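Local structure of RNA-binding protein RO60 (Deinococcus radiodurans, 2NVO) at residues 72-84 / 105-118. The protein binds several small RNAs, Y RNA among them, and contributes to the resistance of the bacterium to ultraviolet irradiation. Sequence-based numbering, arbitrary orientation.
Sequences VRELVQRDAALAL and VLALIAKTAPNAAD
Two torsions bring the key groups of 72-84 and 105-118 together: the bend at chi2 (-56°) that folds Gln-77 toward Thr-112, and the extended chi2 (172°) that carries Ile-109 CD1 to Ala-83 and Leu-84 on helix 80-93, while CG1 stays against Val-76. There Ile-109 is a knob in the hole formed by Val-76, Ala-80, Ala-83 and Leu-84, with CD1 3.7 Å from Ala-83 CB and CG2 turned to Ala-80. Close by, the CB methyls of Ala-80 and Ala-113 meet at 3.6 Å. Toward the more exposed side of the contact, Gln-77 NE2 donates a nearly straight bond of 2.8 Å to Thr-112 O; this oxygen lies close to the plane of the Gln-77 amide, whereas NE2 stands above the plane of the Thr-112 carbonyl. A water accepts from the same NE2 and donates to Arg-73 O, adding only a weak bond to Thr-112 OG1. The amide OE1 of Gln-77 lies against the Pro-114 ring, 3.3 Å from CG. The pairing is an example of the helix-on-helix packing that builds the horseshoe-shaped TROVE domain with its HEAT-like repeats: segment 105-112 crosses 72-78 at -43° and runs roughly antiparallel to 80-84, while Val-105 reaches helix 40-50, Leu-84 touches helix 116-129 and Leu-106 extends the packing to helix 133-143.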
loop_
_atom_site.group_PDB
_atom_site.type_symbol
_atom_site.label_atom_id
_atom_site.label_comp_id
_atom_site.label_asym_id
_atom_site.label_seq_id
_atom_site.Cartn_x
_atom_site.Cartn_y
_atom_site.Cartn_z
ATOM N N VAL A 72 7.803 -15.456 -16.663
ATOM C CA VAL A 72 8.647 -14.309 -16.365
ATOM C C VAL A 72 10.122 -14.563 -16.704
ATOM O O VAL A 72 10.794 -13.704 -17.280
ATOM C CB VAL A 72 8.494 -13.874 -14.893
ATOM C CG1 VAL A 72 9.474 -12.771 -14.552
ATOM C CG2 VAL A 72 7.064 -13.433 -14.628
ATOM N N ARG A 73 10.631 -15.731 -16.336
ATOM C CA ARG A 73 12.023 -16.062 -16.640
ATOM C C ARG A 73 12.221 -16.183 -18.146
ATOM O O ARG A 73 13.125 -15.577 -18.721
ATOM C CB ARG A 73 12.427 -17.361 -15.950
ATOM C CG ARG A 73 12.586 -17.223 -14.450
ATOM C CD ARG A 73 12.884 -18.554 -13.807
ATOM N NE ARG A 73 11.700 -19.399 -13.746
ATOM C CZ ARG A 73 10.915 -19.495 -12.677
ATOM N NH1 ARG A 73 11.202 -18.801 -11.579
ATOM N NH2 ARG A 73 9.845 -20.280 -12.701
ATOM N N GLU A 74 11.351 -16.970 -18.767
ATOM C CA GLU A 74 11.349 -17.180 -20.211
ATOM C C GLU A 74 11.332 -15.864 -20.979
ATOM O O GLU A 74 11.989 -15.727 -22.006
ATOM C CB GLU A 74 10.141 -18.032 -20.596
ATOM C CG GLU A 74 9.537 -17.716 -21.960
ATOM C CD GLU A 74 8.022 -17.895 -21.965
ATOM O OE1 GLU A 74 7.309 -16.941 -21.578
ATOM O OE2 GLU A 74 7.547 -18.988 -22.352
ATOM N N LEU A 75 10.583 -14.895 -20.475
ATOM C CA LEU A 75 10.498 -13.603 -21.131
ATOM C C LEU A 75 11.795 -12.828 -20.997
ATOM O O LEU A 75 12.193 -12.118 -21.913
ATOM C CB LEU A 75 9.350 -12.775 -20.563
ATOM C CG LEU A 75 9.362 -11.325 -21.045
ATOM C CD1 LEU A 75 9.095 -11.266 -22.549
ATOM C CD2 LEU A 75 8.339 -10.499 -20.283
ATOM N N VAL A 76 12.445 -12.950 -19.847
ATOM C CA VAL A 76 13.693 -12.241 -19.611
ATOM C C VAL A 76 14.789 -12.754 -20.536
ATOM O O VAL A 76 15.634 -11.988 -20.992
ATOM C CB VAL A 76 14.151 -12.355 -18.146
ATOM C CG1 VAL A 76 15.599 -11.906 -18.003
ATOM C CG2 VAL A 76 13.241 -11.527 -17.248
ATOM N N GLN A 77 14.767 -14.052 -20.818
ATOM C CA GLN A 77 15.716 -14.639 -21.756
ATOM C C GLN A 77 15.392 -14.211 -23.179
ATOM O O GLN A 77 16.263 -13.739 -23.913
ATOM C CB GLN A 77 15.693 -16.164 -21.662
ATOM C CG GLN A 77 16.211 -16.696 -20.350
ATOM C CD GLN A 77 17.618 -16.216 -20.054
ATOM O OE1 GLN A 77 18.547 -16.454 -20.829
ATOM N NE2 GLN A 77 17.785 -15.539 -18.923
ATOM N N ARG A 78 14.122 -14.366 -23.544
ATOM C CA ARG A 78 13.641 -14.092 -24.892
ATOM C C ARG A 78 13.829 -12.631 -25.300
ATOM O O ARG A 78 14.358 -12.345 -26.374
ATOM C CB ARG A 78 12.169 -14.487 -25.010
ATOM C CG ARG A 78 11.748 -14.872 -26.416
ATOM C CD ARG A 78 10.244 -15.035 -26.526
ATOM N NE ARG A 78 9.644 -15.532 -25.290
ATOM C CZ ARG A 78 8.730 -14.870 -24.590
ATOM N NH1 ARG A 78 8.239 -15.390 -23.476
ATOM N NH2 ARG A 78 8.303 -13.686 -25.008
ATOM N N ASP A 79 13.400 -11.711 -24.440
ATOM C CA ASP A 79 13.488 -10.280 -24.733
ATOM C C ASP A 79 13.702 -9.452 -23.458
ATOM O O ASP A 79 12.787 -8.779 -22.973
ATOM C CB ASP A 79 12.232 -9.814 -25.482
ATOM C CG ASP A 79 12.334 -8.375 -25.985
ATOM O OD1 ASP A 79 13.291 -7.656 -25.613
ATOM O OD2 ASP A 79 11.442 -7.958 -26.757
ATOM N N ALA A 80 14.920 -9.504 -22.930
ATOM C CA ALA A 80 15.281 -8.753 -21.733
ATOM C C ALA A 80 15.092 -7.248 -21.922
ATOM O O ALA A 80 14.832 -6.519 -20.961
ATOM C CB ALA A 80 16.712 -9.061 -21.325
ATOM N N ALA A 81 15.219 -6.781 -23.160
ATOM C CA ALA A 81 15.103 -5.353 -23.437
ATOM C C ALA A 81 13.694 -4.825 -23.177
ATOM O O ALA A 81 13.520 -3.740 -22.625
ATOM C CB ALA A 81 15.549 -5.036 -24.868
ATOM N N LEU A 82 12.681 -5.577 -23.583
ATOM C CA LEU A 82 11.322 -5.114 -23.357
ATOM C C LEU A 82 10.926 -5.369 -21.900
ATOM O O LEU A 82 10.218 -4.566 -21.296
ATOM C CB LEU A 82 10.331 -5.738 -24.351
ATOM C CG LEU A 82 9.257 -6.728 -23.900
ATOM C CD1 LEU A 82 7.953 -6.437 -24.602
ATOM C CD2 LEU A 82 9.682 -8.158 -24.152
ATOM N N ALA A 83 11.403 -6.478 -21.340
ATOM C CA ALA A 83 11.218 -6.753 -19.920
ATOM C C ALA A 83 11.648 -5.525 -19.132
ATOM O O ALA A 83 10.960 -5.086 -18.217
ATOM C CB ALA A 83 12.030 -7.967 -19.501
ATOM N N LEU A 84 12.782 -4.953 -19.526
ATOM C CA LEU A 84 13.350 -3.794 -18.852
ATOM C C LEU A 84 12.539 -2.524 -19.113
ATOM O O LEU A 84 12.343 -1.711 -18.209
ATOM C CB LEU A 84 14.781 -3.580 -19.327
ATOM C CG LEU A 84 15.862 -3.171 -18.324
ATOM C CD1 LEU A 84 16.928 -2.338 -19.030
ATOM C CD2 LEU A 84 15.294 -2.412 -17.144
ATOM N N VAL A 105 12.339 -8.620 -10.990
ATOM C CA VAL A 105 12.496 -8.634 -12.436
ATOM C C VAL A 105 13.809 -7.978 -12.845
ATOM O O VAL A 105 14.536 -8.501 -13.687
ATOM C CB VAL A 105 11.318 -7.937 -13.129
ATOM C CG1 VAL A 105 11.635 -7.714 -14.587
ATOM C CG2 VAL A 105 10.050 -8.788 -12.989
ATOM N N LEU A 106 14.112 -6.843 -12.223
ATOM C CA LEU A 106 15.351 -6.122 -12.486
ATOM C C LEU A 106 16.569 -6.978 -12.173
ATOM O O LEU A 106 17.523 -7.013 -12.955
ATOM C CB LEU A 106 15.416 -4.807 -11.702
ATOM C CG LEU A 106 16.493 -3.837 -12.211
ATOM C CD1 LEU A 106 16.094 -3.177 -13.535
ATOM C CD2 LEU A 106 16.811 -2.768 -11.179
ATOM N N ALA A 107 16.538 -7.670 -11.035
ATOM C CA ALA A 107 17.596 -8.606 -10.702
ATOM C C ALA A 107 17.759 -9.668 -11.778
ATOM O O ALA A 107 18.884 -9.968 -12.180
ATOM C CB ALA A 107 17.347 -9.253 -9.339
ATOM N N LEU A 108 16.650 -10.241 -12.243
ATOM C CA LEU A 108 16.703 -11.313 -13.238
ATOM C C LEU A 108 17.385 -10.847 -14.523
ATOM O O LEU A 108 18.251 -11.532 -15.065
ATOM C CB LEU A 108 15.302 -11.845 -13.571
ATOM C CG LEU A 108 14.556 -12.685 -12.536
ATOM C CD1 LEU A 108 13.077 -12.821 -12.911
ATOM C CD2 LEU A 108 15.206 -14.057 -12.393
ATOM N N ILE A 109 16.969 -9.687 -15.014
ATOM C CA ILE A 109 17.575 -9.106 -16.200
ATOM C C ILE A 109 19.061 -8.823 -15.949
ATOM O O ILE A 109 19.932 -9.319 -16.667
ATOM C CB ILE A 109 16.861 -7.808 -16.611
ATOM C CG1 ILE A 109 15.365 -8.055 -16.831
ATOM C CG2 ILE A 109 17.507 -7.223 -17.871
ATOM C CD1 ILE A 109 14.569 -6.771 -17.059
ATOM N N ALA A 110 19.340 -8.048 -14.908
ATOM C CA ALA A 110 20.700 -7.653 -14.577
ATOM C C ALA A 110 21.633 -8.847 -14.419
ATOM O O ALA A 110 22.796 -8.783 -14.822
ATOM C CB ALA A 110 20.719 -6.794 -13.311
ATOM N N LYS A 111 21.124 -9.934 -13.847
ATOM C CA LYS A 111 21.976 -11.065 -13.493
ATOM C C LYS A 111 21.988 -12.176 -14.531
ATOM O O LYS A 111 22.975 -12.889 -14.649
ATOM C CB LYS A 111 21.582 -11.655 -12.137
ATOM C CG LYS A 111 21.701 -10.697 -10.961
ATOM C CD LYS A 111 23.136 -10.318 -10.656
ATOM C CE LYS A 111 23.968 -11.528 -10.256
ATOM N NZ LYS A 111 25.233 -11.140 -9.565
ATOM N N THR A 112 20.900 -12.342 -15.274
ATOM C CA THR A 112 20.781 -13.513 -16.137
ATOM C C THR A 112 20.348 -13.251 -17.582
ATOM O O THR A 112 20.157 -14.196 -18.350
ATOM C CB THR A 112 19.853 -14.584 -15.520
ATOM O OG1 THR A 112 18.484 -14.185 -15.660
ATOM C CG2 THR A 112 20.189 -14.803 -14.049
ATOM N N ALA A 113 20.189 -11.988 -17.964
ATOM C CA ALA A 113 19.869 -11.688 -19.354
ATOM C C ALA A 113 21.037 -12.125 -20.239
ATOM O O ALA A 113 22.193 -11.869 -19.905
ATOM C CB ALA A 113 19.586 -10.204 -19.536
ATOM N N PRO A 114 20.738 -12.798 -21.363
ATOM C CA PRO A 114 21.774 -13.318 -22.270
ATOM C C PRO A 114 22.751 -12.247 -22.765
ATOM O O PRO A 114 23.942 -12.523 -22.905
ATOM C CB PRO A 114 20.965 -13.871 -23.446
ATOM C CG PRO A 114 19.614 -14.159 -22.881
ATOM C CD PRO A 114 19.378 -13.129 -21.823
ATOM N N ASN A 115 22.256 -11.041 -23.013
ATOM C CA ASN A 115 23.086 -9.981 -23.572
ATOM C C ASN A 115 23.731 -9.074 -22.524
ATOM O O ASN A 115 23.174 -8.839 -21.450
ATOM C CB ASN A 115 22.280 -9.149 -24.566
ATOM C CG ASN A 115 21.613 -9.999 -25.625
ATOM O OD1 ASN A 115 20.744 -9.526 -26.355
ATOM N ND2 ASN A 115 22.011 -11.262 -25.712
ATOM N N ALA A 116 24.910 -8.560 -22.853
ATOM C CA ALA A 116 25.659 -7.718 -21.938
ATOM C C ALA A 116 25.074 -6.315 -21.880
ATOM O O ALA A 116 25.098 -5.672 -20.840
ATOM C CB ALA A 116 27.134 -7.671 -22.345
ATOM N N ALA A 117 24.551 -5.844 -23.004
ATOM C CA ALA A 117 23.947 -4.519 -23.058
ATOM C C ALA A 117 22.678 -4.462 -22.205
ATOM O O ALA A 117 22.329 -3.420 -21.657
ATOM C CB ALA A 117 23.634 -4.142 -24.499
ATOM N N ASP A 118 21.988 -5.593 -22.110
ATOM C CA ASP A 118 20.757 -5.680 -21.327
ATOM C C ASP A 118 21.054 -5.790 -19.826
ATOM O O ASP A 118 20.498 -5.048 -19.022
ATOM C CB ASP A 118 19.897 -6.849 -21.813
ATOM C CG ASP A 118 19.239 -6.568 -23.154
ATOM O OD1 ASP A 118 18.975 -5.388 -23.452
ATOM O OD2 ASP A 118 18.974 -7.523 -23.909
HETATM O O HOH W 1 15.551 -15.530 -16.750
#